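Local coordinates for protein cytochrome P450 monooxygenase (Rhodococcus sp. ECU0066, PDB 6KBH) that probably catalyses monooxygenation at a heme, drawing electrons through FMN and a [2Fe-2S] cluster carried on the same chain, at residues Arg451-Pro454 with Glu455-Ser458; Ile405-Glu408 with Glu409-Arg413; Pro574-Lys577 with Arg578-Phe581; Val758-Lys761 with Thr762-Ala765. All coordinates share one frame; numbering follows the deposited sequence.

In the fold
Followed from the N terminus, the chain meets contact 2 first, then contact 1, contact 3 and contact 4. All four are in series: none nests in or crosses another, and each joins residues a few positions apart, so none closes a long loop. Contact 2 lies on helix 396-413 of the P450 part, and contact 1 in the linker that leads on to strand 475-486. These two touch, Leu456 O lying 3.3 Å from Arg412 NH1. Contact 3 opens strand 578-584 of the parallel sheet. Contact 4 starts helix 761-766 of the ferredoxin-like part; its centre is about 20 Å from that of contact 3 but about 44 Å from that of contact 2.

Contact 1 (Arg451-Pro454 with Glu455-Ser458); sequences RADP and ELLS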
ATOM      1  N   ARG A 451      25.426  -3.989  20.703  1.00134.63           N
ATOM      2  CA  ARG A 451      26.624  -4.620  21.244  1.00135.71           C
ATOM      3  C   ARG A 451      26.339  -5.496  22.455  1.00138.96           C
ATOM      4  O   ARG A 451      27.168  -6.346  22.799  1.00135.13           O
ATOM      5  CB  ARG A 451      27.663  -3.563  21.608  1.00135.75           C
ATOM      6  CG  ARG A 451      28.696  -3.340  20.524  1.00130.74           C
ATOM      7  CD  ARG A 451      29.847  -2.512  21.043  1.00128.19           C
ATOM      8  NE  ARG A 451      29.690  -1.103  20.711  1.00132.47           N
ATOM      9  CZ  ARG A 451      30.103  -0.107  21.485  1.00125.76           C
ATOM     10  NH1 ARG A 451      30.693  -0.361  22.645  1.00123.57           N
ATOM     11  NH2 ARG A 451      29.924   1.143  21.094  1.00121.16           N
ATOM     12  N   ALA A 452      25.196  -5.313  23.110  1.00137.80           N
ATOM     13  CA  ALA A 452      24.807  -6.178  24.211  1.00130.56           C
ATOM     14  C   ALA A 452      23.861  -7.289  23.783  1.00133.85           C
ATOM     15  O   ALA A 452      23.567  -8.175  24.593  1.00139.21           O
ATOM     16  CB  ALA A 452      24.155  -5.357  25.331  1.00123.59           C
ATOM     17  N   ASP A 453      23.345  -7.247  22.553  1.00134.39           N
ATOM     18  CA  ASP A 453      22.329  -8.227  22.195  1.00136.82           C
ATOM     19  C   ASP A 453      22.931  -9.600  21.851  1.00143.22           C
ATOM     20  O   ASP A 453      22.766 -10.524  22.657  1.00144.66           O
ATOM     21  CB  ASP A 453      21.463  -7.636  21.079  1.00134.84           C
ATOM     22  CG  ASP A 453      19.998  -7.951  21.253  1.00136.84           C
ATOM     23  OD1 ASP A 453      19.560  -8.106  22.410  1.00137.57           O
ATOM     24  OD2 ASP A 453      19.282  -8.016  20.233  1.00136.62           O
ATOM     25  N   PRO A 454      23.617  -9.826  20.694  1.00144.41           N
ATOM     26  CA  PRO A 454      23.665  -9.270  19.333  1.00141.97           C
ATOM     27  C   PRO A 454      22.547  -9.954  18.533  1.00137.90           C
ATOM     28  O   PRO A 454      22.738 -10.438  17.418  1.00129.20           O
ATOM     29  CB  PRO A 454      25.057  -9.669  18.814  1.00142.56           C
ATOM     30  CG  PRO A 454      25.749 -10.334  19.959  1.00140.87           C
ATOM     31  CD  PRO A 454      24.656 -10.857  20.839  1.00142.15           C
ATOM     32  N   GLU A 455      21.387 -10.013  19.186  1.00140.80           N
ATOM     33  CA  GLU A 455      20.198 -10.755  18.762  1.00135.49           C
ATOM     34  C   GLU A 455      19.254  -9.953  17.858  1.00133.85           C
ATOM     35  O   GLU A 455      18.476 -10.570  17.118  1.00135.90           O
ATOM     36  CB  GLU A 455      19.463 -11.243  20.028  1.00135.24           C
ATOM     37  CG  GLU A 455      17.945 -11.371  19.915  1.00142.62           C
ATOM     38  CD  GLU A 455      17.293 -11.895  21.182  1.00140.99           C
ATOM     39  OE1 GLU A 455      17.992 -11.967  22.213  1.00140.02           O
ATOM     40  OE2 GLU A 455      16.090 -12.236  21.150  1.00135.96           O
ATOM     41  N   LEU A 456      19.340  -8.609  17.861  1.00137.61           N
ATOM     42  CA  LEU A 456      18.354  -7.789  17.147  1.00133.72           C
ATOM     43  C   LEU A 456      18.517  -7.849  15.634  1.00131.52           C
ATOM     44  O   LEU A 456      17.601  -7.479  14.894  1.00132.77           O
ATOM     45  CB  LEU A 456      18.416  -6.320  17.604  1.00123.76           C
ATOM     46  CG  LEU A 456      17.021  -5.773  17.896  1.00125.52           C
ATOM     47  CD1 LEU A 456      16.302  -6.804  18.731  1.00129.84           C
ATOM     48  CD2 LEU A 456      17.031  -4.418  18.615  1.00127.45           C
ATOM     49  N   LEU A 457      19.683  -8.243  15.158  1.00127.63           N
ATOM     50  CA  LEU A 457      19.973  -8.208  13.728  1.00128.44           C
ATOM     51  C   LEU A 457      19.400  -9.416  12.996  1.00130.91           C
ATOM     52  O   LEU A 457      18.843  -9.280  11.899  1.00132.17           O
ATOM     53  CB  LEU A 457      21.493  -8.104  13.503  1.00125.24           C
ATOM     54  CG  LEU A 457      22.296  -7.073  14.312  1.00131.92           C
ATOM     55  CD1 LEU A 457      22.285  -7.375  15.807  1.00133.16           C
ATOM     56  CD2 LEU A 457      23.743  -7.036  13.810  1.00125.58           C
ATOM     57  N   SER A 458      19.517 -10.600  13.597  1.00131.45           N
ATOM     58  CA  SER A 458      18.817 -11.766  13.076  1.00126.98           C
ATOM     59  C   SER A 458      17.320 -11.514  12.980  1.00122.80           C
ATOM     60  O   SER A 458      16.631 -12.159  12.178  1.00122.29           O
ATOM     61  CB  SER A 458      19.094 -12.982  13.957  1.00129.38           C
ATOM     62  OG  SER A 458      20.486 -13.167  14.157  1.00137.89           O
TER
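Asp453 sets its carboxylate against Glu455 and Leu456 in a turn that follows helix 449-452 and carries a cis peptide bond before Pro454. The turn belongs to the linker running from the P450 part of the chain to strand 475-486 of the reductase part. Its closer-packed side has the Asp453 carboxylate beside Glu455 CB, 3.6 Å from Asp453 CG, and Leu457 against the carbonyl of Pro454. The exact position of Asp453 OD2 is doubtful, because it falls implausibly near Leu456 N. The looser side faces solvent. There the side chain of Glu455, extended beyond CG (chi2 178°), carries its carboxylate outward past that of Asp453. The two chains cross obliquely, yet their carboxylate planes are only 12° apart, and Asp453 OD1 stands 4.2 Å from Glu455 OE1. Two like charges at this range would probably raise the proton affinity of one of them; Glu455 also has a long, weak ion pair with Arg459, which may offset this in part. Residues 455-458 have helical backbone angles but lack the regular bonds. Farther along, Leu457 holds CG beside its backbone N (chi1 -47°), which brings Leu457 CD1 to 3.5 Å from Pro454 O.

Contact 2 (Ile405-Glu408 with Glu409-Arg413); sequences IFLE and ELTRR
Thr411 and Arg412 reach back one turn to Leu407 and Glu408 on helix 396-413, which follows the heme-ligating Cys393 and corresponds to the L helix of the P450 fold. In the first shell, Thr411 OG1 lies 2.9 Å from both Leu407 O and Glu408 O; its one proton has both acceptors within reach, and which it serves is not settled. Thr411 CG2 packs 3.7 Å from Leu407 CD1. Glu408 and Arg412 run side by side in the same direction, their carboxylate and guanidinium planes 84° apart, and Glu408 OE1 is 3.3 Å from Arg412 NH1. Because OE1 stands 3.0 Å above the guanidinium plane, no N-H points at it and this salt bridge is one of charges only. The second shell probably accounts for that pose: Glu408 OE2 is claimed by a salt bridge to Arg157, while Arg412 NH1 gives its hydrogen bond to Arg459 O. Farther round the helix, Glu409 OE2 is shared between Arg161 and Arg413, and Arg413 NE turns to Glu450. Helix 302-310 backs Leu407 and Thr411 through Ile308. In the Arg413 pair, by contrast, Glu409 OE2 lies close to the guanidinium plane (8°), although NH1 meets it on the anti side of the carboxylate.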
ATOM      1  N   ILE A 405      13.101  -0.900   4.790  1.00 82.77           N
ATOM      2  CA  ILE A 405      14.230  -1.594   5.407  1.00 92.44           C
ATOM      3  C   ILE A 405      15.284  -0.611   5.906  1.00 97.77           C
ATOM      4  O   ILE A 405      15.876  -0.819   6.976  1.00101.74           O
ATOM      5  CB  ILE A 405      14.817  -2.648   4.449  1.00 91.45           C
ATOM      6  CG1 ILE A 405      13.722  -3.449   3.791  1.00103.25           C
ATOM      7  CG2 ILE A 405      15.668  -3.615   5.226  1.00102.87           C
ATOM      8  CD1 ILE A 405      14.110  -4.040   2.469  1.00 97.88           C
ATOM      9  N   PHE A 406      15.585   0.417   5.112  1.00 94.21           N
ATOM     10  CA  PHE A 406      16.410   1.498   5.619  1.00 93.14           C
ATOM     11  C   PHE A 406      15.923   1.933   6.993  1.00 93.85           C
ATOM     12  O   PHE A 406      16.702   2.023   7.955  1.00 95.61           O
ATOM     13  CB  PHE A 406      16.387   2.708   4.679  1.00 89.11           C
ATOM     14  CG  PHE A 406      16.959   2.478   3.307  1.00 87.13           C
ATOM     15  CD1 PHE A 406      17.778   1.390   3.049  1.00 93.70           C
ATOM     16  CD2 PHE A 406      16.706   3.375   2.284  1.00 87.70           C
ATOM     17  CE1 PHE A 406      18.308   1.200   1.786  1.00 94.08           C
ATOM     18  CE2 PHE A 406      17.235   3.191   1.017  1.00 87.59           C
ATOM     19  CZ  PHE A 406      18.039   2.102   0.773  1.00 93.61           C
ATOM     20  N   LEU A 407      14.630   2.210   7.088  1.00 92.89           N
ATOM     21  CA  LEU A 407      14.020   2.684   8.313  1.00 96.37           C
ATOM     22  C   LEU A 407      13.731   1.569   9.307  1.00102.70           C
ATOM     23  O   LEU A 407      13.269   1.862  10.412  1.00112.20           O
ATOM     24  CB  LEU A 407      12.730   3.448   7.996  1.00101.20           C
ATOM     25  CG  LEU A 407      12.081   4.233   9.139  1.00105.83           C
ATOM     26  CD1 LEU A 407      13.054   5.265   9.705  1.00114.64           C
ATOM     27  CD2 LEU A 407      10.778   4.878   8.701  1.00101.73           C
ATOM     28  N   GLU A 408      13.976   0.299   8.986  1.00 99.62           N
ATOM     29  CA  GLU A 408      13.900  -0.588  10.139  1.00101.25           C
ATOM     30  C   GLU A 408      15.270  -0.792  10.770  1.00 99.48           C
ATOM     31  O   GLU A 408      15.379  -0.782  11.999  1.00100.72           O
ATOM     32  CB  GLU A 408      13.235  -1.933   9.802  1.00101.52           C
ATOM     33  CG  GLU A 408      13.928  -2.872   8.849  1.00105.65           C
ATOM     34  CD  GLU A 408      13.613  -4.330   9.174  1.00102.16           C
ATOM     35  OE1 GLU A 408      13.844  -4.749  10.329  1.00104.90           O
ATOM     36  OE2 GLU A 408      13.147  -5.057   8.274  1.00 94.46           O
ATOM     37  N   GLU A 409      16.331  -0.898   9.966  1.00101.58           N
ATOM     38  CA  GLU A 409      17.657  -1.086  10.544  1.00106.78           C
ATOM     39  C   GLU A 409      18.076   0.108  11.395  1.00109.01           C
ATOM     40  O   GLU A 409      18.646  -0.067  12.478  1.00113.45           O
ATOM     41  CB  GLU A 409      18.695  -1.341   9.455  1.00101.74           C
ATOM     42  CG  GLU A 409      20.019  -1.769  10.061  1.00109.61           C
ATOM     43  CD  GLU A 409      21.009  -2.313   9.057  1.00117.69           C
ATOM     44  OE1 GLU A 409      20.785  -2.157   7.841  1.00117.65           O
ATOM     45  OE2 GLU A 409      22.013  -2.918   9.496  1.00120.44           O
ATOM     46  N   LEU A 410      17.814   1.330  10.923  1.00100.58           N
ATOM     47  CA  LEU A 410      18.241   2.503  11.681  1.00103.43           C
ATOM     48  C   LEU A 410      17.385   2.722  12.922  1.00104.66           C
ATOM     49  O   LEU A 410      17.851   3.329  13.892  1.00109.42           O
ATOM     50  CB  LEU A 410      18.228   3.743  10.788  1.00104.49           C
ATOM     51  CG  LEU A 410      19.019   3.619   9.484  1.00102.00           C
ATOM     52  CD1 LEU A 410      18.779   4.828   8.611  1.00 96.32           C
ATOM     53  CD2 LEU A 410      20.507   3.432   9.748  1.00 94.67           C
ATOM     54  N   THR A 411      16.138   2.245  12.917  1.00100.78           N
ATOM     55  CA  THR A 411      15.346   2.270  14.143  1.00106.69           C
ATOM     56  C   THR A 411      15.671   1.095  15.052  1.00108.57           C
ATOM     57  O   THR A 411      15.521   1.203  16.273  1.00115.01           O
ATOM     58  CB  THR A 411      13.854   2.274  13.823  1.00110.34           C
ATOM     59  OG1 THR A 411      13.493   1.041  13.183  1.00106.42           O
ATOM     60  CG2 THR A 411      13.513   3.454  12.929  1.00103.36           C
ATOM     61  N   ARG A 412      16.097  -0.031  14.481  1.00109.08           N
ATOM     62  CA  ARG A 412      16.526  -1.158  15.300  1.00111.58           C
ATOM     63  C   ARG A 412      17.826  -0.837  16.022  1.00109.55           C
ATOM     64  O   ARG A 412      17.882  -0.820  17.256  1.00116.93           O
ATOM     65  CB  ARG A 412      16.698  -2.404  14.430  1.00113.29           C
ATOM     66  CG  ARG A 412      15.403  -3.044  13.984  1.00112.64           C
ATOM     67  CD  ARG A 412      14.922  -4.088  14.966  1.00117.17           C
ATOM     68  NE  ARG A 412      13.845  -4.888  14.392  1.00117.86           N
ATOM     69  CZ  ARG A 412      14.022  -5.820  13.459  1.00120.67           C
ATOM     70  NH1 ARG A 412      15.237  -6.077  12.993  1.00122.40           N
ATOM     71  NH2 ARG A 412      12.983  -6.497  12.992  1.00111.39           N
ATOM     72  N   ARG A 413      18.882  -0.558  15.259  1.00104.78           N
ATOM     73  CA  ARG A 413      20.219  -0.491  15.832  1.00112.91           C
ATOM     74  C   ARG A 413      20.473   0.826  16.558  1.00116.52           C
ATOM     75  O   ARG A 413      21.075   0.829  17.637  1.00123.72           O
ATOM     76  CB  ARG A 413      21.260  -0.719  14.733  1.00109.56           C
ATOM     77  CG  ARG A 413      21.193  -2.118  14.137  1.00108.13           C
ATOM     78  CD  ARG A 413      22.023  -2.269  12.874  1.00106.12           C
ATOM     79  NE  ARG A 413      23.458  -2.217  13.126  1.00114.05           N
ATOM     80  CZ  ARG A 413      24.384  -2.495  12.214  1.00114.65           C
ATOM     81  NH1 ARG A 413      24.028  -2.859  10.990  1.00109.52           N
ATOM     82  NH2 ARG A 413      25.670  -2.421  12.529  1.00119.06           N
TER

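Contact 3 (Pro574-Lys577 with Arg578-Phe581); sequences PDAK and RYVF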
ATOM      1  N   PRO A 574     -32.014  -6.625  15.359  1.00126.12           N
ATOM      2  CA  PRO A 574     -32.526  -6.633  16.737  1.00129.32           C
ATOM      3  C   PRO A 574     -34.037  -6.519  16.858  1.00131.41           C
ATOM      4  O   PRO A 574     -34.553  -6.634  17.977  1.00127.74           O
ATOM      5  CB  PRO A 574     -31.834  -5.417  17.366  1.00128.92           C
ATOM      6  CG  PRO A 574     -31.617  -4.487  16.222  1.00132.94           C
ATOM      7  CD  PRO A 574     -31.366  -5.349  15.012  1.00128.70           C
ATOM      8  N   ASP A 575     -34.767  -6.308  15.763  1.00131.84           N
ATOM      9  CA  ASP A 575     -36.216  -6.172  15.837  1.00128.99           C
ATOM     10  C   ASP A 575     -36.957  -7.491  15.631  1.00131.50           C
ATOM     11  O   ASP A 575     -38.190  -7.485  15.532  1.00137.82           O
ATOM     12  CB  ASP A 575     -36.711  -5.122  14.832  1.00131.77           C
ATOM     13  CG  ASP A 575     -36.496  -5.525  13.373  1.00139.42           C
ATOM     14  OD1 ASP A 575     -36.219  -6.706  13.081  1.00136.48           O
ATOM     15  OD2 ASP A 575     -36.619  -4.635  12.502  1.00139.78           O
ATOM     16  N   ALA A 576     -36.243  -8.613  15.560  1.00126.62           N
ATOM     17  CA  ALA A 576     -36.896  -9.891  15.332  1.00125.12           C
ATOM     18  C   ALA A 576     -37.639 -10.335  16.593  1.00131.41           C
ATOM     19  O   ALA A 576     -37.335  -9.913  17.712  1.00127.83           O
ATOM     20  CB  ALA A 576     -35.874 -10.944  14.906  1.00123.75           C
ATOM     21  N   LYS A 577     -38.632 -11.198  16.394  1.00128.41           N
ATOM     22  CA  LYS A 577     -39.465 -11.671  17.497  1.00126.04           C
ATOM     23  C   LYS A 577     -38.664 -12.509  18.486  1.00126.70           C
ATOM     24  O   LYS A 577     -38.718 -12.284  19.703  1.00125.64           O
ATOM     25  CB  LYS A 577     -40.638 -12.452  16.903  1.00131.32           C
ATOM     26  CG  LYS A 577     -41.012 -13.829  17.468  1.00132.11           C
ATOM     27  CD  LYS A 577     -41.441 -13.804  18.931  1.00131.24           C
ATOM     28  CE  LYS A 577     -41.858 -15.209  19.402  1.00125.38           C
ATOM     29  NZ  LYS A 577     -40.762 -16.209  19.358  1.00131.67           N
ATOM     30  N   ARG A 578     -37.951 -13.510  17.979  1.00127.84           N
ATOM     31  CA  ARG A 578     -37.250 -14.481  18.801  1.00128.24           C
ATOM     32  C   ARG A 578     -35.992 -14.893  18.060  1.00128.21           C
ATOM     33  O   ARG A 578     -35.885 -14.753  16.837  1.00128.00           O
ATOM     34  CB  ARG A 578     -38.132 -15.697  19.116  1.00125.53           C
ATOM     35  CG  ARG A 578     -37.464 -16.866  19.851  1.00125.64           C
ATOM     36  CD  ARG A 578     -38.499 -17.913  20.222  1.00129.62           C
ATOM     37  NE  ARG A 578     -39.044 -18.618  19.066  1.00130.88           N
ATOM     38  CZ  ARG A 578     -39.008 -19.939  18.898  1.00130.65           C
ATOM     39  NH1 ARG A 578     -38.460 -20.722  19.814  1.00127.51           N
ATOM     40  NH2 ARG A 578     -39.539 -20.482  17.811  1.00128.84           N
ATOM     41  N   TYR A 579     -35.020 -15.362  18.822  1.00123.60           N
ATOM     42  CA  TYR A 579     -33.782 -15.858  18.260  1.00122.65           C
ATOM     43  C   TYR A 579     -33.589 -17.267  18.776  1.00122.79           C
ATOM     44  O   TYR A 579     -33.636 -17.497  19.983  1.00123.70           O
ATOM     45  CB  TYR A 579     -32.624 -14.947  18.662  1.00119.70           C
ATOM     46  CG  TYR A 579     -33.073 -13.509  18.684  1.00128.88           C
ATOM     47  CD1 TYR A 579     -33.124 -12.775  17.513  1.00122.06           C
ATOM     48  CD2 TYR A 579     -33.527 -12.909  19.853  1.00128.71           C
ATOM     49  CE1 TYR A 579     -33.569 -11.473  17.507  1.00120.64           C
ATOM     50  CE2 TYR A 579     -33.976 -11.604  19.855  1.00119.64           C
ATOM     51  CZ  TYR A 579     -33.995 -10.891  18.681  1.00125.35           C
ATOM     52  OH  TYR A 579     -34.444  -9.591  18.696  1.00140.66           O
ATOM     53  N   VAL A 580     -33.402 -18.218  17.879  1.00112.01           N
ATOM     54  CA  VAL A 580     -32.950 -19.532  18.290  1.00118.11           C
ATOM     55  C   VAL A 580     -31.580 -19.693  17.671  1.00115.56           C
ATOM     56  O   VAL A 580     -31.394 -19.392  16.488  1.00117.19           O
ATOM     57  CB  VAL A 580     -33.927 -20.657  17.909  1.00120.24           C
ATOM     58  CG1 VAL A 580     -35.304 -20.323  18.477  1.00120.36           C
ATOM     59  CG2 VAL A 580     -33.904 -21.012  16.403  1.00114.55           C
ATOM     60  N   PHE A 581     -30.599 -20.049  18.491  1.00118.04           N
ATOM     61  CA  PHE A 581     -29.210 -20.133  18.070  1.00112.99           C
ATOM     62  C   PHE A 581     -28.835 -21.608  18.049  1.00114.00           C
ATOM     63  O   PHE A 581     -29.122 -22.329  19.002  1.00111.26           O
ATOM     64  CB  PHE A 581     -28.300 -19.371  19.036  1.00109.12           C
ATOM     65  CG  PHE A 581     -28.764 -17.968  19.379  1.00110.49           C
ATOM     66  CD1 PHE A 581     -29.629 -17.736  20.433  1.00113.91           C
ATOM     67  CD2 PHE A 581     -28.307 -16.876  18.649  1.00108.80           C
ATOM     68  CE1 PHE A 581     -30.033 -16.455  20.757  1.00117.79           C
ATOM     69  CE2 PHE A 581     -28.708 -15.585  18.959  1.00103.95           C
ATOM     70  CZ  PHE A 581     -29.572 -15.368  20.017  1.00110.70           C
TER
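Tyr579 swings its ring back toward Ala576 because CG stands beside the backbone N, opposite the carbonyl carbon (chi1 -37°), and the ring is turned about a quarter circle from there (chi2 -82°). These torsions send the hydroxyl toward the preceding loop, where Tyr579 OH lies 3.0 Å from Pro574 O. Ala576 O is nearly as close to the same hydroxyl, at 3.1 Å. Pro574 O approaches at the ring edge, near its plane. Ala576 CB meets the ring obliquely instead, 3.5 Å from Tyr579 CE1. An alanine in place of Tyr579 would probably strip these two loop carbonyls of their hydroxyl neighbour and open a gap beside the Ala576 methyl, letting residues 574-576 move more freely.

On the other side of the chain, Lys577 bends at chi2 and chi4 and runs alongside Arg578, the two pointing the same way. The Lys577 ammonium lies beside the Arg578 chain near NE, two like charges close together. Arg578 NH2 donates to Thr655 OG1, and Lys577 has a long, weak pairing with Asp604. Within segment 578-581, Val580 CG1 lies 3.4 Å above the plane of the Arg578 guanidinium, toward its rim.

Backbone bonds to Gln656 on one flank and Glu606 on the other place segment 578-581 between strands 655-661 and 605-611. Tyr579 also packs on Val598 of helix 588-601. A loop delivering the chain into the central strand of a five-stranded parallel sheet, followed by a beta-alpha-beta crossover, is the entry to the Rossmann-like nucleotide-binding fold of ferredoxin-reductase-type modules.

Contact 4 (Val758-Lys761 with Thr762-Ala765); sequences VLTK and TERA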
ATOM      1  N   VAL A 758     -19.092 -13.036   2.357  1.00 89.12           N
ATOM      2  CA  VAL A 758     -19.127 -11.976   3.361  1.00 98.44           C
ATOM      3  C   VAL A 758     -20.333 -11.049   3.194  1.00103.90           C
ATOM      4  O   VAL A 758     -20.909 -10.602   4.193  1.00 99.43           O
ATOM      5  CB  VAL A 758     -17.802 -11.185   3.343  1.00 96.45           C
ATOM      6  CG1 VAL A 758     -17.409 -10.805   1.930  1.00 97.50           C
ATOM      7  CG2 VAL A 758     -17.897  -9.938   4.214  1.00 90.37           C
ATOM      8  N   LEU A 759     -20.752 -10.765   1.964  1.00 91.17           N
ATOM      9  CA  LEU A 759     -21.795  -9.775   1.742  1.00 93.14           C
ATOM     10  C   LEU A 759     -23.180 -10.410   1.792  1.00 96.78           C
ATOM     11  O   LEU A 759     -23.425 -11.443   1.160  1.00101.83           O
ATOM     12  CB  LEU A 759     -21.584  -9.058   0.407  1.00 93.96           C
ATOM     13  CG  LEU A 759     -20.366  -8.127   0.387  1.00 97.88           C
ATOM     14  CD1 LEU A 759     -19.870  -7.897  -1.029  1.00 92.92           C
ATOM     15  CD2 LEU A 759     -20.651  -6.800   1.075  1.00 99.38           C
ATOM     16  N   THR A 760     -24.075  -9.775   2.548  1.00 96.90           N
ATOM     17  CA  THR A 760     -25.464 -10.203   2.640  1.00 90.85           C
ATOM     18  C   THR A 760     -26.106 -10.235   1.258  1.00 96.47           C
ATOM     19  O   THR A 760     -25.707  -9.499   0.352  1.00 98.17           O
ATOM     20  CB  THR A 760     -26.247  -9.253   3.547  1.00 96.75           C
ATOM     21  OG1 THR A 760     -26.732  -8.148   2.774  1.00 93.61           O
ATOM     22  CG2 THR A 760     -25.349  -8.722   4.655  1.00 89.65           C
ATOM     23  N   LYS A 761     -27.120 -11.093   1.100  1.00 99.38           N
ATOM     24  CA  LYS A 761     -27.781 -11.223  -0.194  1.00100.85           C
ATOM     25  C   LYS A 761     -28.392  -9.907  -0.659  1.00 96.81           C
ATOM     26  O   LYS A 761     -28.573  -9.711  -1.866  1.00 97.73           O
ATOM     27  CB  LYS A 761     -28.851 -12.320  -0.142  1.00106.65           C
ATOM     28  CG  LYS A 761     -29.345 -12.752  -1.516  1.00109.77           C
ATOM     29  CD  LYS A 761     -28.195 -13.267  -2.376  1.00102.78           C
ATOM     30  CE  LYS A 761     -28.498 -13.119  -3.861  1.00101.03           C
ATOM     31  NZ  LYS A 761     -28.489 -11.690  -4.295  1.00 98.59           N
ATOM     32  N   THR A 762     -28.696  -8.995   0.267  1.00 97.47           N
ATOM     33  CA  THR A 762     -29.122  -7.656  -0.128  1.00 98.98           C
ATOM     34  C   THR A 762     -27.946  -6.837  -0.644  1.00101.27           C
ATOM     35  O   THR A 762     -28.071  -6.125  -1.648  1.00105.54           O
ATOM     36  CB  THR A 762     -29.790  -6.943   1.048  1.00 98.27           C
ATOM     37  OG1 THR A 762     -28.818  -6.690   2.071  1.00 98.56           O
ATOM     38  CG2 THR A 762     -30.918  -7.793   1.622  1.00 89.46           C
ATOM     39  N   GLU A 763     -26.798  -6.919   0.035  1.00 98.52           N
ATOM     40  CA  GLU A 763     -25.615  -6.199  -0.423  1.00 94.58           C
ATOM     41  C   GLU A 763     -25.199  -6.659  -1.813  1.00 97.04           C
ATOM     42  O   GLU A 763     -24.745  -5.855  -2.636  1.00100.17           O
ATOM     43  CB  GLU A 763     -24.472  -6.386   0.575  1.00 93.76           C
ATOM     44  CG  GLU A 763     -24.635  -5.565   1.842  1.00 92.53           C
ATOM     45  CD  GLU A 763     -23.684  -5.982   2.946  1.00 95.56           C
ATOM     46  OE1 GLU A 763     -23.139  -7.103   2.878  1.00 92.79           O
ATOM     47  OE2 GLU A 763     -23.487  -5.188   3.888  1.00 95.60           O
ATOM     48  N   ARG A 764     -25.356  -7.952  -2.095  1.00 96.19           N
ATOM     49  CA  ARG A 764     -25.076  -8.458  -3.432  1.00 96.32           C
ATOM     50  C   ARG A 764     -26.066  -7.916  -4.454  1.00102.89           C
ATOM     51  O   ARG A 764     -25.698  -7.690  -5.613  1.00 97.40           O
ATOM     52  CB  ARG A 764     -25.084  -9.985  -3.406  1.00102.87           C
ATOM     53  CG  ARG A 764     -24.237 -10.548  -2.272  1.00104.64           C
ATOM     54  CD  ARG A 764     -24.350 -12.056  -2.135  1.00100.32           C
ATOM     55  NE  ARG A 764     -23.525 -12.769  -3.104  1.00 98.05           N
ATOM     56  CZ  ARG A 764     -22.996 -13.969  -2.888  1.00104.05           C
ATOM     57  NH1 ARG A 764     -23.196 -14.585  -1.732  1.00117.40           N
ATOM     58  NH2 ARG A 764     -22.259 -14.552  -3.821  1.00100.68           N
ATOM     59  N   ALA A 765     -27.315  -7.689  -4.042  1.00111.19           N
ATOM     60  CA  ALA A 765     -28.312  -7.124  -4.947  1.00102.86           C
ATOM     61  C   ALA A 765     -27.939  -5.707  -5.365  1.00105.39           C
ATOM     62  O   ALA A 765     -27.947  -5.380  -6.556  1.00114.08           O
ATOM     63  CB  ALA A 765     -29.690  -7.142  -4.286  1.00100.18           C
TER
HETATM   64  O   HOH W   1     -21.766  -7.600   5.220  1.00 85.44           O
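Glu763 turns back across Leu759 and Thr760 at the start of helix 761-766, with Thr760 in the N-cap position. CG sits beside the backbone N of Glu763 (chi1 -75°) and the chain is extended beyond it, which carries the carboxylate past the cap. There Thr760 N donates to Glu763 OE1 at 2.9 Å, reaching the anti side of the carboxylate from 35° out of its plane. This is the N3-to-N-cap bond of a capping box; Thr760 OG1 lies 3.0 Å from Glu763 N.

Leu759 crosses Glu763 at about a right angle, placing CD2 beside the carboxylate. The Thr760 and Thr762 side chains meet aslant through their hydroxyls, 2.6 Å between Thr760 OG1 and Thr762 OG1, and either could be the donor. Lys761 and Arg764 also cross nearly at right angles, Lys761 CD lying 4.0 Å from Arg764 CD. Their charged ends, Lys761 NZ and Arg764 NE, are 5.2 Å apart, and Arg764 has a long, weak pairing with Asp756.

A water donates to Glu763 OE1 at 2.8 Å and to Val758 O at 3.3 Å, tying the carboxylate to the loop. The Val758 side chain, in turn, is about 6 Å from the [2Fe-2S] cluster. An alanine at Glu763 would probably leave Thr760 N without its acceptor and deprive this water of its carboxylate acceptor.

Chemically, Glu763 OE1 is gripped by a backbone N-H and a water while its carboxylate stands at the N-terminal end of a helix, where the helix dipole would be expected to favour the ionised form.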